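Local coordinates for protein xylosidase (Xanthomonas axonopodis pv. citri, PDB 6XN2) that probably hydrolyses xylo-oligosaccharides as a family 43 glycoside hydrolase, and binds xylotriose in a pocket of its five-bladed beta-propeller, at residues A[43-48]-A[98-103]; A[215-220]-A[253-258]. One frame throughout, in Å; residues are numbered along the deposited sequence.

Contact 1 (A[43-48]-A[98-103]); sequences VTHLYT and VEDLGQ
Val43 meets Val98 through one methyl each, CG1 of Val43 lying 3.7 Å from CG1 of Val98. The two side chains cross at about a right angle. The touch forms where the backbones come nearest, with the CA atoms of Val43 and Val98 7.0 Å apart. Val98 also rests on Met91 of strand 85-91, which ties this patch to the neighbouring strand.

His45 carries the polar half of the contact. Its CG sits between the backbone N and the carbonyl carbon (chi1 59°), and the ring reaches across to Asp100. NE2 of His45 donates to OD2 of Asp100 over 2.8 Å. The N-H...O angle is 154°, and OD2 lies close to the ring plane. The bond uses the anti lone pair of OD2, on the side away from OD1. Ring and carboxylate planes are 38° apart. CB of Asp100 also lies at the ring edge, 3.4 Å from NE2 of His45.

The Leu46 and Asp100 side chains approach each other from opposite directions. CD2 of Leu46 is 3.9 Å from OD2 of Asp100, and the same methyl covers one face of the His45 ring, near the rim. Leu46 further touches His66 and His87 on the inner strands.

The other carboxylate oxygen is used as well. OD1 of Asp100 accepts from the backbone N of Gly102 at 2.9 Å and is hydrogen-bonded to ND1 of His87. Three bonds therefore fix the carboxylate, and the negative charge would probably favour a protonated His45. The OD1 to Gly102 bond makes an Asx turn in strand 99-106. With it, a His-carboxylate pair joins the segment leading into strand 47-56 to the opposite edge of a four-stranded antiparallel sheet, a propeller blade.

Contact 2 (A[215-220]-A[253-258]); sequences LGPRVA and RRFFEG. With XYP (beta-D-xylopyranose), chain E.
Pro217 lies over one face of the Phe255 ring. Its CD is 3.8 Å from the ring centroid of Phe255 and only 15° off the ring normal, which makes a CH-pi contact. The proline does not sit on a single point. CD of Pro217 approaches CG of Phe255 at 3.7 Å, while CB of Pro217 covers CZ of Phe255 at the far end of the ring. The benzyl group is brought there by a chi1 of 171°, with CG anti to the backbone N. The opposite face of the ring is met near its rim by the backbone N of Glu257, so the ring is sandwiched between the proline and its own chain.

At the edge, O of Leu215 lies near the ring plane, 3.8 Å from CB of Phe255. No direct hydrogen bond joins the segments; two waters do this instead. One donates to O of Leu215 and accepts from N of Phe255. The other donates to O of Leu215 and to O of Phe255, each at 2.7 Å.

The contact lies between the segments entering strands 218-221 and 257-264 of the propeller. The latter strand holds Glu257 of the xylose pocket, beside Asp50, Asp170 and Ala119, which also bond this xylose. Phe256 and Glu257 form a classic beta bulge opposite Ser273.

The chemistry is thus divided. A CH-pi contact and two water bridges join 215-220 to the residues just before Glu257. The CB of Glu257 points away from 215-220, and its OE1 accepts a hydrogen bond from O1 of the xylose at 2.9 Å.

How the contacts relate
Contact 1 and contact 2 lie on opposite sides of the chain's centre. Their own centres are 29 Å apart, and their nearest atoms about 13 Å, so they do not touch. Both belong to the family 43 range, and contact 1 closes along the chain before contact 2 opens. Contact 1 is at the surface, 18 Å from the chain's centre; contact 2 is buried, at 11 Å. Their relation to the sugar pocket differs. Contact 2 supplies Glu257 directly. In contact 1 the side chain of Leu46 stays about 13 Å from the xylose, but the strand that 43-48 enters carries Asp50, which also bonds that sugar.

Contact 1 (A[43-48]-A[98-103])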
loop_
_atom_site.group_PDB
_atom_site.type_symbol
_atom_site.label_atom_id
_atom_site.label_comp_id
_atom_site.label_asym_id
_atom_site.label_seq_id
_atom_site.Cartn_x
_atom_site.Cartn_y
_atom_site.Cartn_z
ATOM N N VAL A 43 13.151 -4.240 10.842
ATOM C CA VAL A 43 13.496 -3.412 11.978
ATOM C C VAL A 43 12.697 -3.845 13.176
ATOM O O VAL A 43 11.624 -4.324 13.041
ATOM C CB VAL A 43 13.266 -1.925 11.802
ATOM C CG1 VAL A 43 14.338 -1.272 10.978
ATOM C CG2 VAL A 43 11.906 -1.648 11.267
ATOM N N THR A 44 13.253 -3.679 14.358
ATOM C CA THR A 44 12.562 -4.086 15.546
ATOM C C THR A 44 12.523 -3.061 16.606
ATOM O O THR A 44 11.910 -3.286 17.585
ATOM C CB THR A 44 13.199 -5.295 16.226
ATOM O OG1 THR A 44 14.553 -5.004 16.518
ATOM C CG2 THR A 44 13.132 -6.463 15.378
ATOM N N HIS A 45 13.162 -1.926 16.426
ATOM C CA HIS A 45 13.148 -0.911 17.462
ATOM C C HIS A 45 11.919 -0.032 17.461
ATOM O O HIS A 45 11.723 0.737 18.341
ATOM C CB HIS A 45 14.398 -0.067 17.442
ATOM C CG HIS A 45 14.623 0.651 16.162
ATOM N ND1 HIS A 45 15.063 0.024 15.031
ATOM C CD2 HIS A 45 14.486 1.951 15.838
ATOM C CE1 HIS A 45 15.188 0.902 14.062
ATOM N NE2 HIS A 45 14.844 2.081 14.525
ATOM N N LEU A 46 11.129 -0.152 16.416
ATOM C CA LEU A 46 9.877 0.522 16.296
ATOM C C LEU A 46 8.941 -0.357 15.484
ATOM O O LEU A 46 9.369 -1.162 14.733
ATOM C CB LEU A 46 10.058 1.889 15.686
ATOM C CG LEU A 46 10.132 2.079 14.199
ATOM C CD1 LEU A 46 9.996 3.545 13.890
ATOM C CD2 LEU A 46 11.437 1.593 13.674
ATOM N N TYR A 47 7.659 -0.228 15.713
ATOM C CA TYR A 47 6.695 -0.981 14.933
ATOM C C TYR A 47 6.455 -0.279 13.602
ATOM O O TYR A 47 6.307 0.942 13.552
ATOM C CB TYR A 47 5.383 -1.153 15.705
ATOM C CG TYR A 47 5.473 -2.141 16.849
ATOM C CD1 TYR A 47 5.665 -3.496 16.603
ATOM C CD2 TYR A 47 5.357 -1.723 18.169
ATOM C CE1 TYR A 47 5.748 -4.411 17.641
ATOM C CE2 TYR A 47 5.434 -2.631 19.218
ATOM C CZ TYR A 47 5.625 -3.975 18.942
ATOM O OH TYR A 47 5.705 -4.892 19.964
ATOM N N THR A 48 6.440 -1.053 12.524
ATOM C CA THR A 48 6.302 -0.503 11.179
ATOM C C THR A 48 5.293 -1.316 10.373
ATOM O O THR A 48 5.145 -2.518 10.585
ATOM C CB THR A 48 7.648 -0.494 10.425
ATOM O OG1 THR A 48 8.179 -1.827 10.379
ATOM C CG2 THR A 48 8.658 0.429 11.108
ATOM N N VAL A 98 19.259 -2.453 7.489
ATOM C CA VAL A 98 18.255 -1.407 7.312
ATOM C C VAL A 98 18.492 -0.229 8.249
ATOM O O VAL A 98 18.597 -0.408 9.463
ATOM C CB VAL A 98 16.839 -1.951 7.550
ATOM C CG1 VAL A 98 15.831 -0.811 7.585
ATOM C CG2 VAL A 98 16.481 -2.958 6.477
ATOM N N GLU A 99 18.578 0.973 7.685
ATOM C CA GLU A 99 18.797 2.181 8.475
ATOM C C GLU A 99 17.484 2.880 8.772
ATOM O O GLU A 99 16.651 3.039 7.885
ATOM C CB GLU A 99 19.719 3.165 7.751
ATOM C CG GLU A 99 20.803 2.536 6.896
ATOM C CD GLU A 99 21.464 3.547 5.970
ATOM O OE1 GLU A 99 21.562 3.257 4.758
ATOM O OE2 GLU A 99 21.882 4.626 6.450
ATOM N N ASP A 100 17.337 3.389 9.977
ATOM C CA ASP A 100 16.194 4.175 10.355
ATOM C C ASP A 100 16.675 5.604 10.205
ATOM O O ASP A 100 17.428 6.080 10.992
ATOM C CB ASP A 100 15.803 3.928 11.800
ATOM C CG ASP A 100 14.579 4.708 12.229
ATOM O OD1 ASP A 100 14.137 5.588 11.515
ATOM O OD2 ASP A 100 14.055 4.418 13.284
ATOM N N LEU A 101 16.206 6.285 9.189
ATOM C CA LEU A 101 16.654 7.643 8.905
ATOM C C LEU A 101 15.899 8.665 9.752
ATOM O O LEU A 101 16.088 9.871 9.601
ATOM C CB LEU A 101 16.504 7.960 7.416
ATOM C CG LEU A 101 17.387 7.089 6.515
ATOM C CD1 LEU A 101 17.284 7.506 5.058
ATOM C CD2 LEU A 101 18.824 7.148 6.988
ATOM N N GLY A 102 15.069 8.200 10.657
ATOM C CA GLY A 102 14.362 9.079 11.546
ATOM C C GLY A 102 12.976 9.530 11.172
ATOM O O GLY A 102 12.508 9.204 10.156
ATOM N N GLN A 103 12.367 10.302 12.054
ATOM C CA GLN A 103 11.002 10.809 11.810
ATOM C C GLN A 103 11.068 11.932 10.788
ATOM O O GLN A 103 11.901 12.797 10.927
ATOM C CB GLN A 103 10.387 11.310 13.099
ATOM C CG GLN A 103 8.907 11.546 12.968
ATOM C CD GLN A 103 8.389 12.139 14.242
ATOM O OE1 GLN A 103 8.148 11.442 15.206
ATOM N NE2 GLN A 103 8.232 13.444 14.243
#

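Contact 2 (A[215-220]-A[253-258])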
loop_
_atom_site.group_PDB
_atom_site.type_symbol
_atom_site.label_atom_id
_atom_site.label_comp_id
_atom_site.label_asym_id
_atom_site.label_seq_id
_atom_site.Cartn_x
_atom_site.Cartn_y
_atom_site.Cartn_z
ATOM N N LEU A 215 -16.385 -2.496 -5.534
ATOM C CA LEU A 215 -15.674 -1.247 -5.750
ATOM C C LEU A 215 -14.216 -1.550 -6.057
ATOM O O LEU A 215 -13.659 -2.531 -5.553
ATOM C CB LEU A 215 -15.788 -0.342 -4.522
ATOM C CG LEU A 215 -17.206 0.087 -4.151
ATOM C CD1 LEU A 215 -17.203 0.809 -2.836
ATOM C CD2 LEU A 215 -17.785 0.966 -5.243
ATOM N N GLY A 216 -13.614 -0.711 -6.897
ATOM C CA GLY A 216 -12.204 -0.810 -7.213
ATOM C C GLY A 216 -11.457 0.391 -6.673
ATOM O O GLY A 216 -12.069 1.357 -6.213
ATOM N N PRO A 217 -10.121 0.344 -6.726
ATOM C CA PRO A 217 -9.348 1.518 -6.308
ATOM C C PRO A 217 -9.570 2.680 -7.273
ATOM O O PRO A 217 -10.137 2.485 -8.347
ATOM C CB PRO A 217 -7.900 1.018 -6.349
ATOM C CG PRO A 217 -7.915 -0.078 -7.385
ATOM C CD PRO A 217 -9.270 -0.736 -7.261
ATOM N N ARG A 218 -9.091 3.846 -6.931
ATOM C CA ARG A 218 -9.189 4.981 -7.796
ATOM C C ARG A 218 -7.838 5.264 -8.444
ATOM O O ARG A 218 -6.834 4.924 -7.890
ATOM C CB ARG A 218 -9.617 6.163 -6.994
ATOM C CG ARG A 218 -10.849 5.922 -6.177
ATOM C CD ARG A 218 -12.028 5.549 -7.036
ATOM N NE ARG A 218 -12.417 6.613 -7.933
ATOM C CZ ARG A 218 -13.543 6.634 -8.606
ATOM N NH1 ARG A 218 -14.381 5.651 -8.487
ATOM N NH2 ARG A 218 -13.834 7.627 -9.387
ATOM N N VAL A 219 -7.833 5.859 -9.616
ATOM C CA VAL A 219 -6.600 6.196 -10.270
ATOM C C VAL A 219 -6.703 7.575 -10.893
ATOM O O VAL A 219 -7.696 7.919 -11.415
ATOM C CB VAL A 219 -6.189 5.170 -11.315
ATOM C CG1 VAL A 219 -7.223 5.028 -12.388
ATOM C CG2 VAL A 219 -4.830 5.468 -11.908
ATOM N N ALA A 220 -5.666 8.369 -10.764
ATOM C CA ALA A 220 -5.637 9.672 -11.364
ATOM C C ALA A 220 -4.226 10.067 -11.703
ATOM O O ALA A 220 -3.362 9.982 -10.904
ATOM C CB ALA A 220 -6.231 10.682 -10.446
ATOM N N ARG A 253 -11.369 -12.462 -4.077
ATOM C CA ARG A 253 -10.647 -11.690 -5.064
ATOM C C ARG A 253 -10.876 -10.175 -5.147
ATOM O O ARG A 253 -10.032 -9.481 -5.597
ATOM C CB ARG A 253 -10.905 -12.288 -6.439
ATOM C CG ARG A 253 -10.703 -13.776 -6.532
ATOM C CD ARG A 253 -10.883 -14.291 -7.928
ATOM N NE ARG A 253 -12.268 -14.301 -8.300
ATOM C CZ ARG A 253 -12.715 -14.696 -9.466
ATOM N NH1 ARG A 253 -11.886 -15.123 -10.372
ATOM N NH2 ARG A 253 -13.988 -14.661 -9.714
ATOM N N ARG A 254 -12.038 -9.700 -4.727
ATOM C CA ARG A 254 -12.355 -8.263 -4.884
ATOM C C ARG A 254 -11.440 -7.379 -4.035
ATOM O O ARG A 254 -11.040 -7.781 -2.977
ATOM C CB ARG A 254 -13.831 -7.972 -4.626
ATOM C CG ARG A 254 -14.268 -8.139 -3.186
ATOM C CD ARG A 254 -14.064 -6.930 -2.343
ATOM N NE ARG A 254 -14.496 -7.164 -0.988
ATOM C CZ ARG A 254 -13.754 -7.741 -0.071
ATOM N NH1 ARG A 254 -12.545 -8.155 -0.372
ATOM N NH2 ARG A 254 -14.211 -7.907 1.144
ATOM N N PHE A 255 -11.179 -6.183 -4.535
ATOM C CA PHE A 255 -10.349 -5.195 -3.882
ATOM C C PHE A 255 -10.835 -4.746 -2.517
ATOM O O PHE A 255 -11.966 -4.496 -2.348
ATOM C CB PHE A 255 -10.191 -3.997 -4.813
ATOM C CG PHE A 255 -9.532 -2.821 -4.178
ATOM C CD1 PHE A 255 -8.182 -2.739 -4.108
ATOM C CD2 PHE A 255 -10.275 -1.823 -3.638
ATOM C CE1 PHE A 255 -7.568 -1.683 -3.525
ATOM C CE2 PHE A 255 -9.668 -0.756 -3.044
ATOM C CZ PHE A 255 -8.306 -0.690 -2.985
ATOM N N PHE A 256 -9.943 -4.659 -1.545
ATOM C CA PHE A 256 -10.271 -4.195 -0.217
ATOM C C PHE A 256 -9.524 -2.924 0.111
ATOM O O PHE A 256 -10.140 -1.966 0.416
ATOM C CB PHE A 256 -9.963 -5.224 0.827
ATOM C CG PHE A 256 -10.463 -4.898 2.196
ATOM C CD1 PHE A 256 -9.677 -4.241 3.093
ATOM C CD2 PHE A 256 -11.695 -5.332 2.615
ATOM C CE1 PHE A 256 -10.112 -3.984 4.352
ATOM C CE2 PHE A 256 -12.129 -5.077 3.873
ATOM C CZ PHE A 256 -11.340 -4.405 4.743
ATOM N N GLU A 257 -8.204 -2.946 0.045
ATOM C CA GLU A 257 -7.367 -1.794 0.327
ATOM C C GLU A 257 -5.941 -1.931 -0.216
ATOM O O GLU A 257 -5.620 -2.884 -0.837
ATOM C CB GLU A 257 -7.309 -1.485 1.822
ATOM C CG GLU A 257 -6.503 -2.431 2.670
ATOM C CD GLU A 257 -6.845 -2.373 4.154
ATOM O OE1 GLU A 257 -7.530 -1.479 4.588
ATOM O OE2 GLU A 257 -6.386 -3.216 4.908
ATOM N N GLY A 258 -5.156 -0.886 -0.032
ATOM C CA GLY A 258 -3.735 -0.882 -0.357
ATOM C C GLY A 258 -3.293 -1.252 -1.765
ATOM O O GLY A 258 -2.478 -2.171 -1.926
HETATM O O1 XYP E . -6.695 -0.719 7.303
HETATM C C1 XYP E . -5.294 -0.583 7.375
HETATM C C2 XYP E . -4.867 0.475 6.380
HETATM C C3 XYP E . -3.489 0.992 6.643
HETATM C C4 XYP E . -3.329 1.343 8.107
HETATM C C5 XYP E . -3.677 0.146 8.944
HETATM O O2 XYP E . -4.877 0.002 5.040
HETATM O O3 XYP E . -3.442 2.131 5.837
HETATM O O4 XYP E . -2.004 1.674 8.375
HETATM O O5 XYP E . -4.998 -0.249 8.707
HETATM O O HOH W 1 -12.755 -5.209 -6.879
HETATM O O HOH W 2 -14.203 -3.144 -2.948
#